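Local structure of leucyl-tRNA synthetase (Giardia intestinalis, 3PZ6) at residues S150-R158 with E165-E173; A84-M92 with V284-L295. The protein probably attaches leucine to tRNA(Leu) with ATP and, through the CP1 editing domain that makes up this chain, probably deacylates mischarged tRNA. The protein carries 2 engineered substitutions. One frame throughout, in Å; residues are numbered along the deposited sequence.

Interaction 1. Residues S150-R158 with E165-E173; sequences SDLLLATVR and EQIFVLPLE
Thr156 and Phe168 form a non-hydrogen-bonded antiparallel pair beside the hydrogen-bonded pair Val157 and Ile167, in a beta hairpin whose short strands, 156-158 and 167-171, run at 126° to each other. Val157 N reaches Ile167 O at 2.9 Å, and Ile167 N returns the bond to Val157 O. Beyond Thr156, Val169 uses both backbone polar atoms: its N donates to Ala155 O, while its O accepts from Leu154 N at 2.8 Å, within the type II turn Leu152-Ala155 starting on the last residue of helix 149-152.

On one face of the hairpin, Thr156 lays CG2 over the Phe168 ring, displaced toward the rim and 3.7 Å from the centroid, a CH-pi contact. With chi1 at 60°, CG2 sits beside the backbone N, and OG1 is left to hydrogen-bond Tyr21 OH. The other face carries Val157 CG2 against Ile167 CG1 at 3.7 Å. Val169 points into the turn, its CG1 3.5 Å from Leu152 O and its CG2 4.0 Å from Ala155 CB; farther along, Leu153 CD1 rests on the Pro171 ring.

Polar pairing across the hairpin is done by the backbone, while the side chains meet through carbon, consistent with a buried piece of the domain's sheet.

Interaction 2. Residues A84-M92 with V284-L295; sequences AATLRPETM and VKDCKQSCRDLL
Pro89 and Glu90 press against one side of helix 284-297, meeting it with the bend that follows strand 79-86. This TLRPETM segment matches the threonine-rich motif of class Ia CP1 editing domains, which in relatives lines the editing pocket. It opens with an ST turn, Thr86 OG1 accepting from Arg88 N.

The close-packed half is apolar and buried. Pro89 CB touches Leu295 CD1 at 3.8 Å, and the edge of its ring at CG lies 3.8 Å from Lys288 O. Cys291 packs against the backbone where Pro89 joins Glu90, CB by Pro89 O and SG 4.1 Å from Glu90 CA. Ile12 of strand 10-18 also packs on Pro89.

The Glu90 side chain, itself buried, is folded by chi1 of 77° and chi2 of -77°; Val284 CG1 lies across it at about a right angle, 3.9 Å from OE2. Arg88 grips OE2 side-on with NE and NH2, both at 3.1 Å; Thr91 CG2 covers one face of that guanidinium, and Tyr265 makes a cation-pi contact with it. Lys288 NZ meets OE1 in a longer salt bridge of 3.6 Å, so two neighbouring bases share the carboxylate and would offset its charge.

The looser, solvent side lies at Lys288 and Leu87. The lysine chain runs extended to CE, then turns at chi4 (84°), where it donates a hydrogen bond to Leu87 O, NZ to O 3.3 Å, in the plane of that carbonyl.

Overall arrangement
Both contacts are tied to the same mixed sheet but do not touch: their centres lie 22 Å apart and their nearest atoms about 7 Å. Strand 10-18 links them, pairing with strand 79-86 of interaction 2 and with strand 156-158 of interaction 1. A second route runs through strand 97-100, which pairs with 167-171 and with 183-186; Met92 packs on Thr185 of the latter. Along the chain, the hairpin is nested inside the long loop that interaction 2 closes. Interaction 1 is a local, buried hairpin, whereas interaction 2 sets the segment that probably lines the editing pocket against helix 284-297, near the chain's C-terminal end.

Interaction 1. Residues S150-R158 with E165-E173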
loop_
_atom_site.group_PDB
_atom_site.type_symbol
_atom_site.label_atom_id
_atom_site.label_comp_id
_atom_site.label_asym_id
_atom_site.label_seq_id
_atom_site.Cartn_x
_atom_site.Cartn_y
_atom_site.Cartn_z
ATOM N N SER A 150 -13.760 5.624 -4.295
ATOM C CA SER A 150 -14.757 4.593 -4.570
ATOM C C SER A 150 -14.303 3.557 -5.598
ATOM O O SER A 150 -14.510 2.360 -5.404
ATOM C CB SER A 150 -16.055 5.241 -5.049
ATOM O OG SER A 150 -16.902 5.508 -3.955
ATOM N N ASP A 151 -13.705 4.031 -6.690
ATOM C CA ASP A 151 -13.208 3.163 -7.746
ATOM C C ASP A 151 -12.032 2.312 -7.251
ATOM O O ASP A 151 -11.937 1.122 -7.574
ATOM C CB ASP A 151 -12.782 3.989 -8.964
ATOM C CG ASP A 151 -13.935 4.748 -9.596
ATOM O OD1 ASP A 151 -15.089 4.257 -9.549
ATOM O OD2 ASP A 151 -13.683 5.841 -10.152
ATOM N N LEU A 152 -11.162 2.933 -6.455
ATOM C CA LEU A 152 -9.975 2.278 -5.900
ATOM C C LEU A 152 -10.292 1.261 -4.810
ATOM O O LEU A 152 -9.611 0.241 -4.682
ATOM C CB LEU A 152 -8.997 3.315 -5.345
ATOM C CG LEU A 152 -8.324 4.231 -6.356
ATOM C CD1 LEU A 152 -7.631 5.342 -5.621
ATOM C CD2 LEU A 152 -7.343 3.456 -7.221
ATOM N N LEU A 153 -11.330 1.541 -4.030
ATOM C CA LEU A 153 -11.643 0.729 -2.860
ATOM C C LEU A 153 -11.830 -0.741 -3.239
ATOM O O LEU A 153 -12.418 -1.057 -4.274
ATOM C CB LEU A 153 -12.876 1.286 -2.149
ATOM C CG LEU A 153 -12.854 1.310 -0.619
ATOM C CD1 LEU A 153 -11.741 2.219 -0.083
ATOM C CD2 LEU A 153 -14.209 1.745 -0.062
ATOM N N LEU A 154 -11.291 -1.627 -2.407
ATOM C CA LEU A 154 -11.347 -3.080 -2.619
ATOM C C LEU A 154 -10.728 -3.564 -3.951
ATOM O O LEU A 154 -11.103 -4.608 -4.474
ATOM C CB LEU A 154 -12.773 -3.615 -2.424
ATOM C CG LEU A 154 -13.551 -3.069 -1.223
ATOM C CD1 LEU A 154 -14.969 -3.595 -1.236
ATOM C CD2 LEU A 154 -12.861 -3.381 0.110
ATOM N N ALA A 155 -9.779 -2.796 -4.481
ATOM C CA ALA A 155 -8.947 -3.251 -5.588
ATOM C C ALA A 155 -7.794 -4.081 -5.037
ATOM O O ALA A 155 -7.537 -4.067 -3.828
ATOM C CB ALA A 155 -8.410 -2.070 -6.367
ATOM N N THR A 156 -7.109 -4.812 -5.913
ATOM C CA THR A 156 -5.959 -5.602 -5.493
ATOM C C THR A 156 -4.691 -5.094 -6.143
ATOM O O THR A 156 -4.675 -4.770 -7.332
ATOM C CB THR A 156 -6.097 -7.104 -5.816
ATOM O OG1 THR A 156 -6.233 -7.268 -7.223
ATOM C CG2 THR A 156 -7.289 -7.700 -5.146
ATOM N N VAL A 157 -3.631 -5.026 -5.351
ATOM C CA VAL A 157 -2.346 -4.590 -5.853
ATOM C C VAL A 157 -1.253 -5.610 -5.543
ATOM O O VAL A 157 -1.406 -6.456 -4.654
ATOM C CB VAL A 157 -1.963 -3.142 -5.364
ATOM C CG1 VAL A 157 -2.905 -2.088 -5.985
ATOM C CG2 VAL A 157 -1.936 -3.034 -3.832
ATOM N N ARG A 158 -0.169 -5.542 -6.308
ATOM C CA ARG A 158 1.022 -6.334 -6.046
ATOM C C ARG A 158 1.903 -5.421 -5.216
ATOM O O ARG A 158 2.315 -4.363 -5.690
ATOM C CB ARG A 158 1.712 -6.704 -7.359
ATOM C CG ARG A 158 2.532 -8.004 -7.331
ATOM C CD ARG A 158 1.823 -9.166 -8.073
ATOM N NE ARG A 158 1.643 -8.874 -9.502
ATOM C CZ ARG A 158 0.820 -9.524 -10.329
ATOM N NH1 ARG A 158 0.074 -10.539 -9.895
ATOM N NH2 ARG A 158 0.741 -9.145 -11.601
ATOM N N GLU A 165 1.046 -12.365 -2.333
ATOM C CA GLU A 165 1.016 -12.295 -3.798
ATOM C C GLU A 165 0.130 -11.149 -4.300
ATOM O O GLU A 165 0.320 -10.638 -5.413
ATOM C CB GLU A 165 0.628 -13.649 -4.412
ATOM C CG GLU A 165 -0.793 -14.163 -4.132
ATOM C CD GLU A 165 -1.058 -14.616 -2.680
ATOM O OE1 GLU A 165 -2.139 -15.199 -2.438
ATOM O OE2 GLU A 165 -0.215 -14.390 -1.777
ATOM N N GLN A 166 -0.829 -10.749 -3.465
ATOM C CA GLN A 166 -1.616 -9.541 -3.682
ATOM C C GLN A 166 -2.173 -9.048 -2.356
ATOM O O GLN A 166 -2.235 -9.796 -1.394
ATOM C CB GLN A 166 -2.757 -9.784 -4.675
ATOM C CG GLN A 166 -3.916 -10.640 -4.162
ATOM C CD GLN A 166 -3.681 -12.112 -4.398
ATOM O OE1 GLN A 166 -3.305 -12.520 -5.500
ATOM N NE2 GLN A 166 -3.890 -12.920 -3.367
ATOM N N ILE A 167 -2.572 -7.782 -2.316
ATOM C CA ILE A 167 -3.267 -7.222 -1.155
ATOM C C ILE A 167 -4.414 -6.335 -1.619
ATOM O O ILE A 167 -4.493 -5.995 -2.792
ATOM C CB ILE A 167 -2.313 -6.445 -0.205
ATOM C CG1 ILE A 167 -1.549 -5.353 -0.961
ATOM C CG2 ILE A 167 -1.360 -7.404 0.512
ATOM C CD1 ILE A 167 -0.601 -4.528 -0.083
ATOM N N PHE A 168 -5.293 -5.957 -0.700
ATOM C CA PHE A 168 -6.448 -5.146 -1.041
ATOM C C PHE A 168 -6.314 -3.680 -0.629
ATOM O O PHE A 168 -5.720 -3.358 0.393
ATOM C CB PHE A 168 -7.712 -5.749 -0.430
ATOM C CG PHE A 168 -8.175 -6.992 -1.117
ATOM C CD1 PHE A 168 -9.166 -6.929 -2.089
ATOM C CD2 PHE A 168 -7.624 -8.230 -0.801
ATOM C CE1 PHE A 168 -9.604 -8.082 -2.735
ATOM C CE2 PHE A 168 -8.049 -9.384 -1.450
ATOM C CZ PHE A 168 -9.043 -9.313 -2.413
ATOM N N VAL A 169 -6.876 -2.799 -1.445
ATOM C CA VAL A 169 -6.961 -1.386 -1.132
ATOM C C VAL A 169 -8.132 -1.197 -0.173
ATOM O O VAL A 169 -9.264 -1.527 -0.506
ATOM C CB VAL A 169 -7.223 -0.551 -2.412
ATOM C CG1 VAL A 169 -7.430 0.915 -2.065
ATOM C CG2 VAL A 169 -6.099 -0.721 -3.418
ATOM N N LEU A 170 -7.859 -0.655 1.006
ATOM C CA LEU A 170 -8.869 -0.583 2.048
ATOM C C LEU A 170 -9.156 0.861 2.498
ATOM O O LEU A 170 -8.359 1.770 2.223
ATOM C CB LEU A 170 -8.461 -1.466 3.228
ATOM C CG LEU A 170 -8.266 -2.963 2.977
ATOM C CD1 LEU A 170 -8.063 -3.656 4.314
ATOM C CD2 LEU A 170 -9.450 -3.587 2.230
ATOM N N PRO A 171 -10.300 1.074 3.179
ATOM C CA PRO A 171 -10.732 2.407 3.560
ATOM C C PRO A 171 -10.090 2.944 4.840
ATOM O O PRO A 171 -10.156 2.306 5.896
ATOM C CB PRO A 171 -12.250 2.234 3.748
ATOM C CG PRO A 171 -12.414 0.843 4.151
ATOM C CD PRO A 171 -11.320 0.060 3.496
ATOM N N LEU A 172 -9.459 4.109 4.729
ATOM C CA LEU A 172 -9.019 4.857 5.899
ATOM C C LEU A 172 -9.634 6.253 5.872
ATOM O O LEU A 172 -9.273 7.083 5.051
ATOM C CB LEU A 172 -7.494 4.916 5.984
ATOM C CG LEU A 172 -6.902 5.471 7.296
ATOM C CD1 LEU A 172 -7.278 4.614 8.515
ATOM C CD2 LEU A 172 -5.395 5.618 7.186
ATOM N N GLU A 173 -10.570 6.493 6.780
ATOM C CA GLU A 173 -11.374 7.718 6.786
ATOM C C GLU A 173 -10.630 8.983 7.215
ATOM O O GLU A 173 -11.140 10.092 7.034
ATOM C CB GLU A 173 -12.612 7.536 7.666
ATOM C CG GLU A 173 -13.620 6.557 7.105
ATOM C CD GLU A 173 -14.689 6.165 8.116
ATOM O OE1 GLU A 173 -15.830 5.879 7.683
ATOM O OE2 GLU A 173 -14.394 6.136 9.339
#

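Interaction 2. Residues A84-M92 with V284-L295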
loop_
_atom_site.group_PDB
_atom_site.type_symbol
_atom_site.label_atom_id
_atom_site.label_comp_id
_atom_site.label_asym_id
_atom_site.label_seq_id
_atom_site.Cartn_x
_atom_site.Cartn_y
_atom_site.Cartn_z
ATOM N N ALA A 84 2.169 5.166 -2.930
ATOM C CA ALA A 84 1.945 5.358 -1.507
ATOM C C ALA A 84 3.213 5.841 -0.830
ATOM O O ALA A 84 4.208 5.122 -0.788
ATOM C CB ALA A 84 1.476 4.060 -0.873
ATOM N N ALA A 85 3.175 7.063 -0.306
ATOM C CA ALA A 85 4.331 7.639 0.378
ATOM C C ALA A 85 4.618 6.878 1.660
ATOM O O ALA A 85 3.692 6.446 2.349
ATOM C CB ALA A 85 4.102 9.112 0.687
ATOM N N THR A 86 5.902 6.706 1.960
ATOM C CA THR A 86 6.337 6.122 3.222
ATOM C C THR A 86 7.691 6.689 3.634
ATOM O O THR A 86 8.532 7.020 2.792
ATOM C CB THR A 86 6.391 4.560 3.177
ATOM O OG1 THR A 86 6.785 4.052 4.458
ATOM C CG2 THR A 86 7.369 4.066 2.129
ATOM N N LEU A 87 7.883 6.803 4.939
ATOM C CA LEU A 87 9.153 7.212 5.501
ATOM C C LEU A 87 9.874 6.003 6.083
ATOM O O LEU A 87 10.988 6.120 6.592
ATOM C CB LEU A 87 8.935 8.272 6.587
ATOM C CG LEU A 87 8.514 9.676 6.130
ATOM C CD1 LEU A 87 8.068 10.508 7.326
ATOM C CD2 LEU A 87 9.644 10.374 5.368
ATOM N N ARG A 88 9.232 4.840 5.989
ATOM C CA ARG A 88 9.725 3.621 6.629
ATOM C C ARG A 88 9.835 2.455 5.650
ATOM O O ARG A 88 9.046 1.517 5.727
ATOM C CB ARG A 88 8.816 3.225 7.796
ATOM C CG ARG A 88 8.633 4.287 8.872
ATOM C CD ARG A 88 8.118 3.646 10.148
ATOM N NE ARG A 88 9.119 2.735 10.697
ATOM C CZ ARG A 88 8.913 1.871 11.687
ATOM N NH1 ARG A 88 7.719 1.773 12.266
ATOM N NH2 ARG A 88 9.913 1.096 12.100
ATOM N N PRO A 89 10.823 2.504 4.737
ATOM C CA PRO A 89 10.953 1.479 3.698
ATOM C C PRO A 89 11.312 0.086 4.233
ATOM O O PRO A 89 11.114 -0.906 3.528
ATOM C CB PRO A 89 12.088 2.019 2.820
ATOM C CG PRO A 89 12.901 2.856 3.735
ATOM C CD PRO A 89 11.906 3.503 4.653
ATOM N N GLU A 90 11.836 0.014 5.454
ATOM C CA GLU A 90 12.199 -1.270 6.063
ATOM C C GLU A 90 10.972 -2.098 6.483
ATOM O O GLU A 90 11.057 -3.323 6.619
ATOM C CB GLU A 90 13.165 -1.067 7.248
ATOM C CG GLU A 90 12.524 -0.569 8.550
ATOM C CD GLU A 90 12.193 0.927 8.563
ATOM O OE1 GLU A 90 12.412 1.630 7.543
ATOM O OE2 GLU A 90 11.704 1.397 9.617
ATOM N N THR A 91 9.838 -1.424 6.677
ATOM C CA THR A 91 8.597 -2.084 7.065
ATOM C C THR A 91 7.824 -2.639 5.862
ATOM O O THR A 91 6.776 -3.275 6.035
ATOM C CB THR A 91 7.659 -1.141 7.871
ATOM O OG1 THR A 91 7.342 0.005 7.082
ATOM C CG2 THR A 91 8.288 -0.692 9.185
ATOM N N MET A 92 8.352 -2.414 4.655
ATOM C CA MET A 92 7.647 -2.758 3.414
ATOM C C MET A 92 7.362 -4.247 3.195
ATOM O O MET A 92 6.445 -4.607 2.456
ATOM C CB MET A 92 8.341 -2.144 2.193
ATOM C CG MET A 92 8.081 -0.640 2.000
ATOM S SD MET A 92 6.332 -0.156 2.110
ATOM C CE MET A 92 6.271 0.499 3.774
ATOM N N VAL A 284 17.443 -2.416 12.241
ATOM C CA VAL A 284 16.637 -1.442 11.506
ATOM C C VAL A 284 17.452 -0.207 11.090
ATOM O O VAL A 284 17.395 0.210 9.932
ATOM C CB VAL A 284 15.356 -1.056 12.288
ATOM C CG1 VAL A 284 14.749 0.232 11.755
ATOM C CG2 VAL A 284 14.346 -2.181 12.210
ATOM N N LYS A 285 18.218 0.354 12.028
ATOM C CA LYS A 285 19.057 1.523 11.752
ATOM C C LYS A 285 20.007 1.294 10.572
ATOM O O LYS A 285 20.129 2.156 9.697
ATOM C CB LYS A 285 19.835 1.946 13.004
ATOM N N ASP A 286 20.641 0.122 10.532
ATOM C CA ASP A 286 21.667 -0.177 9.530
ATOM C C ASP A 286 21.137 -0.499 8.135
ATOM O O ASP A 286 21.813 -0.225 7.143
ATOM C CB ASP A 286 22.582 -1.312 10.006
ATOM C CG ASP A 286 23.518 -0.889 11.130
ATOM O OD1 ASP A 286 23.647 0.327 11.406
ATOM O OD2 ASP A 286 24.138 -1.782 11.740
ATOM N N CYS A 287 19.951 -1.088 8.044
ATOM C CA CYS A 287 19.446 -1.506 6.735
ATOM C C CYS A 287 18.313 -0.630 6.199
ATOM O O CYS A 287 17.722 -0.935 5.159
ATOM C CB CYS A 287 19.073 -2.996 6.729
ATOM S SG CYS A 287 17.461 -3.409 7.406
ATOM N N LYS A 288 18.026 0.462 6.907
ATOM C CA LYS A 288 17.012 1.430 6.484
ATOM C C LYS A 288 17.408 2.048 5.147
ATOM O O LYS A 288 16.620 2.041 4.202
ATOM C CB LYS A 288 16.827 2.513 7.551
ATOM C CG LYS A 288 15.590 3.386 7.386
ATOM C CD LYS A 288 15.537 4.454 8.474
ATOM C CE LYS A 288 14.393 5.435 8.248
ATOM N NZ LYS A 288 13.107 4.924 8.783
ATOM N N GLN A 289 18.638 2.552 5.065
ATOM C CA GLN A 289 19.185 3.085 3.813
ATOM C C GLN A 289 19.316 2.016 2.730
ATOM O O GLN A 289 19.254 2.321 1.541
ATOM C CB GLN A 289 20.536 3.762 4.058
ATOM N N SER A 290 19.492 0.768 3.154
ATOM C CA SER A 290 19.710 -0.350 2.246
ATOM C C SER A 290 18.439 -0.790 1.551
ATOM O O SER A 290 18.465 -1.108 0.364
ATOM C CB SER A 290 20.313 -1.535 2.996
ATOM O OG SER A 290 21.577 -1.192 3.533
ATOM N N CYS A 291 17.337 -0.829 2.302
ATOM C CA CYS A 291 16.029 -1.186 1.755
ATOM C C CYS A 291 15.577 -0.157 0.729
ATOM O O CYS A 291 14.965 -0.509 -0.281
ATOM C CB CYS A 291 14.985 -1.340 2.864
ATOM S SG CYS A 291 14.770 -3.044 3.434
ATOM N N ARG A 292 15.895 1.109 0.996
ATOM C CA ARG A 292 15.665 2.192 0.043
ATOM C C ARG A 292 16.301 1.866 -1.310
ATOM O O ARG A 292 15.620 1.866 -2.334
ATOM C CB ARG A 292 16.216 3.514 0.593
ATOM C CG ARG A 292 15.836 4.733 -0.237
ATOM C CD ARG A 292 16.764 5.917 0.010
ATOM N NE ARG A 292 16.627 6.929 -1.039
ATOM C CZ ARG A 292 17.234 6.883 -2.229
ATOM N NH1 ARG A 292 18.040 5.871 -2.548
ATOM N NH2 ARG A 292 17.035 7.859 -3.109
ATOM N N ASP A 293 17.595 1.555 -1.296
ATOM C CA ASP A 293 18.358 1.276 -2.517
ATOM C C ASP A 293 17.848 0.064 -3.295
ATOM O O ASP A 293 17.831 0.079 -4.527
ATOM C CB ASP A 293 19.849 1.100 -2.195
ATOM C CG ASP A 293 20.464 2.331 -1.521
ATOM O OD1 ASP A 293 19.840 3.418 -1.521
ATOM O OD2 ASP A 293 21.589 2.204 -0.991
ATOM N N LEU A 294 17.440 -0.982 -2.576
ATOM C CA LEU A 294 16.894 -2.185 -3.208
ATOM C C LEU A 294 15.593 -1.859 -3.943
ATOM O O LEU A 294 15.368 -2.337 -5.057
ATOM C CB LEU A 294 16.681 -3.295 -2.173
ATOM C CG LEU A 294 16.085 -4.647 -2.601
ATOM C CD1 LEU A 294 16.933 -5.378 -3.645
ATOM C CD2 LEU A 294 15.850 -5.547 -1.389
ATOM N N LEU A 295 14.759 -1.026 -3.319
ATOM C CA LEU A 295 13.491 -0.600 -3.907
ATOM C C LEU A 295 13.710 0.147 -5.221
ATOM O O LEU A 295 12.923 0.004 -6.158
ATOM C CB LEU A 295 12.689 0.267 -2.921
ATOM C CG LEU A 295 11.933 -0.427 -1.776
ATOM C CD1 LEU A 295 11.731 0.520 -0.609
ATOM C CD2 LEU A 295 10.599 -0.993 -2.239
#